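Local coordinates for protein putative N-acetylmuramoyl-L-alanine amidase (Neisseria meningitidis MC58, PDB 3CZX) that probably hydrolyses, with a bound zinc ion, the amide link between N-acetylmuramoyl groups and L-amino acids in cell-wall glycopeptides, at residues E26-V37 and A74-A82. Residues are numbered along the deposited sequence; the frame is centred on the assembly and turned at random.
With ZN (zinc ion), chain E.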
loop_
_atom_site.group_PDB
_atom_site.type_symbol
_atom_site.label_atom_id
_atom_site.label_comp_id
_atom_site.label_asym_id
_atom_site.label_seq_id
_atom_site.Cartn_x
_atom_site.Cartn_y
_atom_site.Cartn_z
ATOM N N GLU A 26 -5.743 12.046 -3.488
ATOM C CA GLU A 26 -4.440 12.110 -4.180
ATOM C C GLU A 26 -3.274 11.886 -3.238
ATOM O O GLU A 26 -2.338 11.150 -3.550
ATOM C CB GLU A 26 -4.282 13.439 -4.926
ATOM C CG GLU A 26 -2.937 13.573 -5.684
ATOM C CD GLU A 26 -2.847 14.781 -6.563
ATOM O OE1 GLU A 26 -3.818 15.568 -6.594
ATOM O OE2 GLU A 26 -1.800 14.926 -7.256
ATOM N N ALA A 27 -3.304 12.512 -2.079
ATOM C CA ALA A 27 -2.194 12.426 -1.126
ATOM C C ALA A 27 -1.930 10.970 -0.741
ATOM O O ALA A 27 -0.769 10.563 -0.531
ATOM C CB ALA A 27 -2.485 13.237 0.102
ATOM N N ASP A 28 -3.007 10.200 -0.628
ATOM C CA ASP A 28 -2.923 8.822 -0.141
ATOM C C ASP A 28 -2.429 7.959 -1.272
ATOM O O ASP A 28 -1.639 7.032 -1.040
ATOM C CB ASP A 28 -4.307 8.354 0.342
ATOM C CG ASP A 28 -4.824 9.180 1.528
ATOM O OD1 ASP A 28 -4.009 9.810 2.244
ATOM O OD2 ASP A 28 -6.059 9.177 1.735
ATOM N N LEU A 29 -2.962 8.178 -2.484
ATOM C CA LEU A 29 -2.523 7.404 -3.663
ATOM C C LEU A 29 -1.037 7.674 -3.959
ATOM O O LEU A 29 -0.269 6.741 -4.335
ATOM C CB LEU A 29 -3.401 7.712 -4.890
ATOM C CG LEU A 29 -4.898 7.398 -4.747
ATOM C CD1 LEU A 29 -5.776 8.025 -5.884
ATOM C CD2 LEU A 29 -5.093 5.903 -4.662
ATOM N N ALA A 30 -0.610 8.926 -3.788
ATOM C CA ALA A 30 0.775 9.308 -4.038
ATOM C C ALA A 30 1.722 8.674 -2.996
ATOM O O ALA A 30 2.813 8.187 -3.349
ATOM C CB ALA A 30 0.900 10.843 -4.075
ATOM N N GLN A 31 1.331 8.680 -1.721
ATOM C CA GLN A 31 2.035 7.982 -0.659
ATOM C C GLN A 31 2.205 6.498 -1.033
ATOM O O GLN A 31 3.302 5.968 -0.913
ATOM C CB GLN A 31 1.272 8.140 0.669
ATOM C CG GLN A 31 1.728 7.257 1.782
ATOM C CD GLN A 31 0.922 7.446 3.040
ATOM O OE1 GLN A 31 -0.274 7.733 2.962
ATOM N NE2 GLN A 31 1.572 7.314 4.205
ATOM N N ASP A 32 1.144 5.847 -1.489
ATOM C CA ASP A 32 1.233 4.428 -1.836
ATOM C C ASP A 32 2.232 4.257 -2.975
ATOM O O ASP A 32 3.079 3.350 -2.944
ATOM C CB ASP A 32 -0.093 3.848 -2.309
ATOM C CG ASP A 32 -1.030 3.480 -1.160
ATOM O OD1 ASP A 32 -0.569 3.512 0.006
ATOM O OD2 ASP A 32 -2.214 3.192 -1.472
HETATM N N MSE A 33 2.112 5.082 -4.031
HETATM C CA MSE A 33 3.032 4.925 -5.159
HETATM C C MSE A 33 4.478 5.077 -4.738
HETATM O O MSE A 33 5.318 4.239 -5.121
HETATM C CB MSE A 33 2.698 5.897 -6.290
HETATM C CG MSE A 33 1.417 5.573 -6.958
HETATM SE SE MSE A 33 0.979 6.669 -8.536
HETATM C CE MSE A 33 -0.253 7.917 -7.666
ATOM N N ARG A 34 4.785 6.129 -3.992
ATOM C CA ARG A 34 6.169 6.377 -3.547
ATOM C C ARG A 34 6.655 5.196 -2.674
ATOM O O ARG A 34 7.739 4.629 -2.900
ATOM C CB ARG A 34 6.300 7.725 -2.831
ATOM C CG ARG A 34 7.662 7.943 -2.176
ATOM C CD ARG A 34 7.582 7.917 -0.655
ATOM N NE ARG A 34 7.108 9.188 -0.141
ATOM C CZ ARG A 34 6.145 9.353 0.766
ATOM N NH1 ARG A 34 5.832 10.574 1.144
ATOM N NH2 ARG A 34 5.463 8.330 1.238
ATOM N N ASN A 35 5.843 4.796 -1.688
ATOM C CA ASN A 35 6.269 3.745 -0.757
ATOM C C ASN A 35 6.520 2.420 -1.446
ATOM O O ASN A 35 7.496 1.708 -1.127
ATOM C CB ASN A 35 5.238 3.583 0.382
ATOM C CG ASN A 35 5.322 4.684 1.407
ATOM O OD1 ASN A 35 6.209 5.508 1.375
ATOM N ND2 ASN A 35 4.355 4.726 2.346
ATOM N N ILE A 36 5.609 2.048 -2.338
ATOM C CA ILE A 36 5.674 0.725 -2.984
ATOM C C ILE A 36 6.841 0.711 -3.951
ATOM O O ILE A 36 7.646 -0.232 -3.997
ATOM C CB ILE A 36 4.381 0.339 -3.660
ATOM C CG1 ILE A 36 3.263 0.240 -2.601
ATOM C CG2 ILE A 36 4.522 -0.960 -4.397
ATOM C CD1 ILE A 36 1.900 0.101 -3.232
ATOM N N VAL A 37 6.957 1.741 -4.787
ATOM C CA VAL A 37 8.067 1.753 -5.716
ATOM C C VAL A 37 9.389 1.772 -4.975
ATOM O O VAL A 37 10.316 1.088 -5.387
ATOM C CB VAL A 37 7.944 2.934 -6.712
ATOM C CG1 VAL A 37 9.196 3.037 -7.624
ATOM C CG2 VAL A 37 6.727 2.798 -7.574
ATOM N N ALA A 74 14.752 11.802 -10.296
ATOM C CA ALA A 74 13.896 12.253 -9.205
ATOM C C ALA A 74 12.465 12.306 -9.699
ATOM O O ALA A 74 12.180 12.974 -10.688
ATOM C CB ALA A 74 14.303 13.631 -8.693
ATOM N N ILE A 75 11.564 11.602 -9.004
ATOM C CA ILE A 75 10.167 11.476 -9.397
ATOM C C ILE A 75 9.241 11.809 -8.232
ATOM O O ILE A 75 9.406 11.240 -7.119
ATOM C CB ILE A 75 9.866 10.005 -9.834
ATOM C CG1 ILE A 75 10.789 9.584 -10.981
ATOM C CG2 ILE A 75 8.410 9.877 -10.255
ATOM C CD1 ILE A 75 11.023 8.075 -11.100
ATOM N N GLU A 76 8.317 12.733 -8.445
ATOM C CA GLU A 76 7.249 12.996 -7.491
ATOM C C GLU A 76 5.912 12.516 -8.033
ATOM O O GLU A 76 5.459 12.934 -9.112
ATOM C CB GLU A 76 7.154 14.487 -7.127
ATOM C CG GLU A 76 6.165 14.688 -6.019
ATOM C CD GLU A 76 6.271 16.002 -5.374
ATOM O OE1 GLU A 76 5.536 16.912 -5.822
ATOM O OE2 GLU A 76 7.073 16.109 -4.421
ATOM N N PHE A 77 5.264 11.632 -7.289
ATOM C CA PHE A 77 4.043 11.008 -7.731
ATOM C C PHE A 77 2.835 11.894 -7.402
ATOM O O PHE A 77 2.698 12.400 -6.286
ATOM C CB PHE A 77 3.870 9.606 -7.107
ATOM C CG PHE A 77 4.943 8.628 -7.507
ATOM C CD1 PHE A 77 4.849 7.881 -8.667
ATOM C CD2 PHE A 77 6.040 8.458 -6.707
ATOM C CE1 PHE A 77 5.861 6.969 -8.997
ATOM C CE2 PHE A 77 7.083 7.558 -7.042
ATOM C CZ PHE A 77 6.977 6.840 -8.186
ATOM N N HIS A 78 2.018 12.072 -8.413
ATOM C CA HIS A 78 0.764 12.828 -8.355
ATOM C C HIS A 78 -0.308 12.071 -9.113
ATOM O O HIS A 78 -0.011 11.078 -9.780
ATOM C CB HIS A 78 0.931 14.165 -9.061
ATOM C CG HIS A 78 1.684 15.180 -8.273
ATOM N ND1 HIS A 78 1.055 16.222 -7.619
ATOM C CD2 HIS A 78 3.003 15.299 -7.994
ATOM C CE1 HIS A 78 1.955 16.917 -6.944
ATOM N NE2 HIS A 78 3.144 16.390 -7.167
ATOM N N THR A 79 -1.567 12.517 -8.973
ATOM C CA THR A 79 -2.631 12.107 -9.876
ATOM C C THR A 79 -3.126 13.329 -10.648
ATOM O O THR A 79 -3.176 14.456 -10.082
ATOM C CB THR A 79 -3.847 11.462 -9.160
ATOM O OG1 THR A 79 -4.416 12.398 -8.247
ATOM C CG2 THR A 79 -3.436 10.286 -8.364
ATOM N N ASN A 80 -3.484 13.107 -11.909
ATOM C CA ASN A 80 -4.121 14.122 -12.717
ATOM C C ASN A 80 -5.580 14.256 -12.289
ATOM O O ASN A 80 -6.073 13.471 -11.490
ATOM C CB ASN A 80 -3.964 13.822 -14.206
ATOM C CG ASN A 80 -3.703 15.073 -15.018
ATOM O OD1 ASN A 80 -4.243 16.155 -14.707
ATOM N ND2 ASN A 80 -2.868 14.948 -16.054
ATOM N N ALA A 81 -6.243 15.306 -12.748
ATOM C CA ALA A 81 -7.638 15.535 -12.433
ATOM C C ALA A 81 -8.218 16.489 -13.481
ATOM O O ALA A 81 -7.535 17.411 -13.913
ATOM C CB ALA A 81 -7.780 16.152 -11.054
ATOM N N ALA A 82 -9.469 16.267 -13.845
ATOM C CA ALA A 82 -10.228 17.158 -14.725
ATOM C C ALA A 82 -11.685 17.176 -14.287
ATOM O O ALA A 82 -12.200 16.207 -13.693
ATOM C CB ALA A 82 -10.138 16.713 -16.154
HETATM ZN ZN ZN E . -1.027 16.906 -7.542
HETATM O O HOH W 1 -1.368 16.808 -9.721
HETATM O O HOH W 2 -0.798 19.126 -8.079
#
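E26 and H78 meet at the zinc ion of this Amidase_3-type zinc amidase, where helix 26-45 packs on the six-stranded mixed sheet of the fold. E26 heads the helix and H78 comes directly after F77; helix and strand differ in direction by 145°, roughly antiparallel, so the helix start lies beside the C-terminal side of the strand. The zinc takes E26 OE2 at 2.1 Å and H78 ND1 at 2.2 Å; H12 supplies the third protein ligand. A carboxylate suits as an anionic zinc ligand, and the long, extended glutamate chain, with CG anti to the backbone N (chi1 -180°), carries it to the metal. OE2 also accepts a hydrogen bond from T79 N at 3.0 Å, the donor lying above the carboxylate plane. Imidazole suits its position since its second nitrogen remains available: H78 NE2 donates to E76 OE1 at 2.8 Å, which would fix the ring's rotation, and R133 pairs with the same carboxylate. T79 OG1 lies 3.2 Å from E26 CG, buried with no hydrogen-bond partner in the model, while its CG2 touches L29 and M33.

Away from the zinc the contact is tightly packed and apolar. F77 points toward the helix, its ring between M33 CB, 4.0 Å from the centroid, and I75 CG2 on the opposite face. Small A30 lets strand and helix close up, its CB 3.2 Å from F77 O, while V37 CG2 comes up obliquely to F77 CZ. Beyond T79 the packing stops: the chain leaves the helix and A81 is exposed. On the metal, two waters join the three protein ligands, and water 1 donates a hydrogen bond to T79 O at 3.0 Å.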